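Local coordinates for protein LacI family sugar-binding transcriptional regulator (Enterococcus faecalis V583, PDB 4RK0) that binds ribose between its two lobes and probably acts as a sugar-responsive DNA-binding transcriptional repressor of the LacI family, at residues A[101-115]-A[253-265]. Numbering follows the deposited sequence.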
loop_
_atom_site.group_PDB
_atom_site.type_symbol
_atom_site.label_atom_id
_atom_site.label_comp_id
_atom_site.label_asym_id
_atom_site.label_seq_id
_atom_site.Cartn_x
_atom_site.Cartn_y
_atom_site.Cartn_z
ATOM N N PHE A 101 25.872 10.442 -14.460
ATOM C CA PHE A 101 25.650 10.450 -15.916
ATOM C C PHE A 101 24.278 9.857 -16.246
ATOM O O PHE A 101 24.126 8.955 -17.062
ATOM C CB PHE A 101 26.787 9.723 -16.627
ATOM C CG PHE A 101 28.050 10.539 -16.701
ATOM C CD1 PHE A 101 28.882 10.659 -15.591
ATOM C CD2 PHE A 101 28.387 11.221 -17.868
ATOM C CE1 PHE A 101 30.035 11.424 -15.648
ATOM C CE2 PHE A 101 29.541 11.987 -17.931
ATOM C CZ PHE A 101 30.365 12.089 -16.821
ATOM N N SER A 102 23.277 10.358 -15.546
ATOM C CA SER A 102 21.922 9.992 -15.819
ATOM C C SER A 102 21.026 11.049 -15.212
ATOM O O SER A 102 21.462 11.938 -14.472
ATOM C CB SER A 102 21.577 8.612 -15.254
ATOM O OG SER A 102 21.514 8.639 -13.848
ATOM N N ASP A 103 19.764 10.927 -15.560
ATOM C CA ASP A 103 18.753 11.655 -14.880
ATOM C C ASP A 103 18.548 11.035 -13.496
ATOM O O ASP A 103 18.757 9.834 -13.312
ATOM C CB ASP A 103 17.433 11.565 -15.670
ATOM C CG ASP A 103 17.482 12.346 -16.967
ATOM O OD1 ASP A 103 18.339 13.234 -17.094
ATOM O OD2 ASP A 103 16.650 12.074 -17.851
ATOM N N ALA A 104 18.127 11.868 -12.556
ATOM C CA ALA A 104 17.788 11.446 -11.184
ATOM C C ALA A 104 16.893 12.469 -10.493
ATOM O O ALA A 104 17.036 13.680 -10.674
ATOM C CB ALA A 104 19.051 11.235 -10.354
ATOM N N VAL A 105 15.968 11.991 -9.676
ATOM C CA VAL A 105 15.190 12.914 -8.834
ATOM C C VAL A 105 15.335 12.473 -7.387
ATOM O O VAL A 105 14.909 11.380 -7.055
ATOM C CB VAL A 105 13.709 12.891 -9.198
ATOM C CG1 VAL A 105 13.012 14.055 -8.491
ATOM C CG2 VAL A 105 13.543 12.987 -10.709
ATOM N N LEU A 106 15.956 13.308 -6.560
ATOM C CA LEU A 106 16.175 13.009 -5.164
ATOM C C LEU A 106 15.187 13.786 -4.312
ATOM O O LEU A 106 14.528 14.716 -4.791
ATOM C CB LEU A 106 17.592 13.406 -4.773
ATOM C CG LEU A 106 18.690 12.493 -5.372
ATOM C CD1 LEU A 106 18.931 12.789 -6.842
ATOM C CD2 LEU A 106 19.966 12.604 -4.557
ATOM N N THR A 107 15.059 13.404 -3.045
ATOM C CA THR A 107 14.474 14.286 -2.087
ATOM C C THR A 107 15.553 14.574 -1.067
ATOM O O THR A 107 16.584 13.873 -1.005
ATOM C CB THR A 107 13.204 13.719 -1.437
ATOM O OG1 THR A 107 13.560 12.619 -0.603
ATOM C CG2 THR A 107 12.226 13.261 -2.478
ATOM N N ASP A 108 15.337 15.603 -0.264
ATOM C CA ASP A 108 16.411 16.108 0.548
ATOM C C ASP A 108 16.576 15.374 1.883
ATOM O O ASP A 108 16.258 15.908 2.926
ATOM C CB ASP A 108 16.236 17.603 0.782
ATOM C CG ASP A 108 17.538 18.276 1.221
ATOM O OD1 ASP A 108 18.487 17.599 1.726
ATOM O OD2 ASP A 108 17.601 19.504 1.063
ATOM N N ASP A 109 17.134 14.171 1.821
ATOM C CA ASP A 109 17.257 13.290 2.984
ATOM C C ASP A 109 18.097 13.893 4.085
ATOM O O ASP A 109 17.808 13.765 5.275
ATOM C CB ASP A 109 17.850 11.936 2.552
ATOM C CG ASP A 109 16.936 11.186 1.607
ATOM O OD1 ASP A 109 15.893 10.661 2.054
ATOM O OD2 ASP A 109 17.237 11.152 0.417
ATOM N N TYR A 110 19.172 14.557 3.678
ATOM C CA TYR A 110 20.044 15.192 4.625
ATOM C C TYR A 110 19.346 16.253 5.439
ATOM O O TYR A 110 19.475 16.307 6.654
ATOM C CB TYR A 110 21.223 15.814 3.852
ATOM C CG TYR A 110 22.333 16.337 4.740
ATOM C CD1 TYR A 110 23.355 15.495 5.176
ATOM C CD2 TYR A 110 22.403 17.671 5.088
ATOM C CE1 TYR A 110 24.417 15.977 5.956
ATOM C CE2 TYR A 110 23.443 18.158 5.878
ATOM C CZ TYR A 110 24.443 17.307 6.311
ATOM O OH TYR A 110 25.474 17.785 7.091
ATOM N N ARG A 111 18.633 17.134 4.758
ATOM C CA ARG A 111 17.900 18.183 5.474
ATOM C C ARG A 111 16.774 17.568 6.336
ATOM O O ARG A 111 16.525 18.025 7.422
ATOM C CB ARG A 111 17.339 19.204 4.479
ATOM C CG ARG A 111 16.504 20.346 5.048
ATOM C CD ARG A 111 17.256 21.181 6.082
ATOM N NE ARG A 111 16.392 22.192 6.704
ATOM C CZ ARG A 111 16.709 22.905 7.785
ATOM N NH1 ARG A 111 15.844 23.790 8.272
ATOM N NH2 ARG A 111 17.884 22.736 8.394
ATOM N N GLY A 112 16.128 16.514 5.851
ATOM C CA GLY A 112 15.092 15.841 6.679
ATOM C C GLY A 112 15.661 15.344 8.007
ATOM O O GLY A 112 15.040 15.458 9.050
ATOM N N GLY A 113 16.872 14.789 7.963
ATOM C CA GLY A 113 17.499 14.317 9.172
ATOM C C GLY A 113 17.816 15.456 10.116
ATOM O O GLY A 113 17.649 15.319 11.333
ATOM N N GLN A 114 18.252 16.588 9.551
ATOM C CA GLN A 114 18.468 17.809 10.332
ATOM C C GLN A 114 17.182 18.294 11.024
ATOM O O GLN A 114 17.199 18.655 12.167
ATOM C CB GLN A 114 18.994 18.912 9.429
ATOM C CG GLN A 114 20.431 18.707 9.029
ATOM C CD GLN A 114 21.014 19.934 8.341
ATOM O OE1 GLN A 114 20.301 20.710 7.713
ATOM N NE2 GLN A 114 22.322 20.103 8.451
ATOM N N LEU A 115 16.060 18.267 10.313
ATOM C CA LEU A 115 14.800 18.745 10.888
ATOM C C LEU A 115 14.328 17.854 12.014
ATOM O O LEU A 115 13.801 18.346 13.004
ATOM C CB LEU A 115 13.719 18.751 9.824
ATOM C CG LEU A 115 13.833 19.842 8.780
ATOM C CD1 LEU A 115 12.811 19.648 7.656
ATOM C CD2 LEU A 115 13.696 21.215 9.405
ATOM N N LYS A 253 18.841 15.070 -24.783
ATOM C CA LYS A 253 18.794 16.161 -23.789
ATOM C C LYS A 253 19.753 15.988 -22.629
ATOM O O LYS A 253 20.208 14.870 -22.350
ATOM C CB LYS A 253 17.350 16.404 -23.324
ATOM C CG LYS A 253 16.691 15.299 -22.517
ATOM C CD LYS A 253 16.800 15.545 -21.018
ATOM C CE LYS A 253 15.805 16.566 -20.466
ATOM N NZ LYS A 253 16.240 16.923 -19.091
ATOM N N ASP A 254 20.102 17.093 -21.955
ATOM C CA ASP A 254 21.110 17.022 -20.908
ATOM C C ASP A 254 20.614 16.205 -19.722
ATOM O O ASP A 254 19.420 16.155 -19.448
ATOM C CB ASP A 254 21.547 18.390 -20.366
ATOM C CG ASP A 254 23.013 18.711 -20.685
ATOM O OD1 ASP A 254 23.593 18.092 -21.608
ATOM O OD2 ASP A 254 23.595 19.589 -20.011
ATOM N N TRP A 255 21.574 15.616 -19.014
ATOM C CA TRP A 255 21.330 14.888 -17.783
ATOM C C TRP A 255 20.838 15.857 -16.727
ATOM O O TRP A 255 21.463 16.893 -16.507
ATOM C CB TRP A 255 22.635 14.264 -17.252
ATOM C CG TRP A 255 23.354 13.396 -18.207
ATOM C CD1 TRP A 255 24.631 13.579 -18.684
ATOM C CD2 TRP A 255 22.868 12.201 -18.815
ATOM N NE1 TRP A 255 24.955 12.574 -19.549
ATOM C CE2 TRP A 255 23.884 11.725 -19.665
ATOM C CE3 TRP A 255 21.658 11.502 -18.753
ATOM C CZ2 TRP A 255 23.743 10.570 -20.407
ATOM C CZ3 TRP A 255 21.515 10.358 -19.502
ATOM C CH2 TRP A 255 22.550 9.900 -20.320
ATOM N N GLU A 256 19.744 15.506 -16.055
ATOM C CA GLU A 256 19.131 16.405 -15.098
ATOM C C GLU A 256 18.987 15.696 -13.759
ATOM O O GLU A 256 18.522 14.558 -13.693
ATOM C CB GLU A 256 17.760 16.866 -15.621
ATOM C CG GLU A 256 17.198 18.076 -14.887
ATOM C CD GLU A 256 16.084 18.793 -15.645
ATOM O OE1 GLU A 256 15.638 18.327 -16.725
ATOM O OE2 GLU A 256 15.650 19.852 -15.149
ATOM N N GLU A 257 19.425 16.362 -12.707
ATOM C CA GLU A 257 19.283 15.824 -11.377
ATOM C C GLU A 257 18.690 16.886 -10.448
ATOM O O GLU A 257 19.349 17.861 -10.088
ATOM C CB GLU A 257 20.630 15.239 -10.912
ATOM C CG GLU A 257 21.333 15.908 -9.740
ATOM C CD GLU A 257 22.399 15.015 -9.136
ATOM O OE1 GLU A 257 22.988 14.194 -9.879
ATOM O OE2 GLU A 257 22.636 15.126 -7.913
ATOM N N GLN A 258 17.421 16.694 -10.084
ATOM C CA GLN A 258 16.709 17.614 -9.186
ATOM C C GLN A 258 16.561 17.040 -7.785
ATOM O O GLN A 258 16.422 15.844 -7.631
ATOM C CB GLN A 258 15.289 17.838 -9.677
ATOM C CG GLN A 258 15.141 18.186 -11.139
ATOM C CD GLN A 258 13.716 18.588 -11.452
ATOM O OE1 GLN A 258 12.978 19.032 -10.566
ATOM N NE2 GLN A 258 13.321 18.448 -12.713
ATOM N N THR A 259 16.565 17.907 -6.790
ATOM C CA THR A 259 16.229 17.543 -5.421
ATOM C C THR A 259 14.959 18.244 -4.961
ATOM O O THR A 259 14.896 19.465 -4.955
ATOM C CB THR A 259 17.380 17.924 -4.493
ATOM O OG1 THR A 259 18.543 17.240 -4.939
ATOM C CG2 THR A 259 17.102 17.524 -3.049
ATOM N N LEU A 260 13.955 17.471 -4.551
ATOM C CA LEU A 260 12.718 18.022 -3.999
ATOM C C LEU A 260 12.857 18.195 -2.487
ATOM O O LEU A 260 13.495 17.341 -1.797
ATOM C CB LEU A 260 11.517 17.124 -4.351
ATOM C CG LEU A 260 11.256 16.821 -5.830
ATOM C CD1 LEU A 260 9.964 16.036 -5.985
ATOM C CD2 LEU A 260 11.188 18.071 -6.682
ATOM N N PRO A 261 12.268 19.273 -1.944
ATOM C CA PRO A 261 12.383 19.591 -0.536
ATOM C C PRO A 261 11.493 18.720 0.371
ATOM O O PRO A 261 10.594 18.060 -0.101
ATOM C CB PRO A 261 11.916 21.048 -0.481
ATOM C CG PRO A 261 10.845 21.082 -1.506
ATOM C CD PRO A 261 11.375 20.233 -2.636
ATOM N N VAL A 262 11.830 18.700 1.645
ATOM C CA VAL A 262 11.044 17.995 2.670
ATOM C C VAL A 262 10.682 18.986 3.781
ATOM O O VAL A 262 11.294 20.050 3.886
ATOM C CB VAL A 262 11.819 16.773 3.249
ATOM C CG1 VAL A 262 12.160 15.795 2.145
ATOM C CG2 VAL A 262 13.058 17.166 4.027
ATOM N N GLN A 263 9.711 18.645 4.631
ATOM C CA GLN A 263 9.391 19.486 5.806
ATOM C C GLN A 263 8.888 18.659 6.975
ATOM O O GLN A 263 8.367 17.534 6.783
ATOM C CB GLN A 263 8.326 20.500 5.425
ATOM C CG GLN A 263 6.997 19.867 5.160
ATOM C CD GLN A 263 6.005 20.862 4.605
ATOM O OE1 GLN A 263 5.932 21.998 5.067
ATOM N NE2 GLN A 263 5.238 20.442 3.611
ATOM N N LEU A 264 9.076 19.201 8.163
ATOM C CA LEU A 264 8.564 18.631 9.402
ATOM C C LEU A 264 7.056 18.814 9.492
ATOM O O LEU A 264 6.537 19.892 9.221
ATOM C CB LEU A 264 9.202 19.323 10.582
ATOM C CG LEU A 264 8.712 18.944 11.966
ATOM C CD1 LEU A 264 9.006 17.488 12.244
ATOM C CD2 LEU A 264 9.373 19.848 13.008
ATOM N N ILE A 265 6.373 17.747 9.854
ATOM C CA ILE A 265 4.933 17.764 10.136
ATOM C C ILE A 265 4.778 17.422 11.566
ATOM O O ILE A 265 4.984 16.281 11.936
ATOM C CB ILE A 265 4.158 16.715 9.333
ATOM C CG1 ILE A 265 4.439 16.855 7.838
ATOM C CG2 ILE A 265 2.646 16.877 9.580
ATOM C CD1 ILE A 265 4.011 18.169 7.228
HETATM O O HOH W 1 15.084 14.066 -18.799
#
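The carboxylate of Asp103 is gripped at both oxygens: OD1 takes the backbone N of Glu256 at 2.9 Å, nearly along its C-O axis, while OD2 forms a salt bridge with Arg247 and accepts from a water at 2.7 Å that weakly accepts from Lys253 NZ. With CG anti to the carbonyl carbon (chi1 -70°), the group lies beside the backbone of 253-265 where the pairing begins. Ala104 N donates to Glu256 O and Ala104 O accepts from Gln258 N; Leu106 N donates to Gln258 O and Leu106 O receives Leu260 N (2.8 Å each). The N-to-C directions of 103-107 and 257-260 differ by 22°, hence parallel; the alternating bonds set Ala104 beside Glu257 and Leu106 beside Thr259. Just before the strands, the Trp255 indole lies over the 101-102 peptide, Phe101 O 3.6 Å above its plane. The less ordered Phe101 ring makes an offset edge-to-face pair with the indole's five-membered ring, planes at 67°. Past the strands, Asp108 OD1 N-caps helix 109-122 through Arg111 N, and Val262 CG2 packs 3.6 Å from Gly112 CA. The Thr107 side chain is about 6 Å from the bound ribose, OG1 hydrogen-bonded to pocket residue Gln231. Helix 109-122 leads to the second sheet with 257-265 beside it, consistent with lobe-joining connections of the periplasmic binding protein-like fold; in the mixed sheet, 103-107 lies between parallel neighbours 90-93 and 257-265, helix 233-249 against Val105.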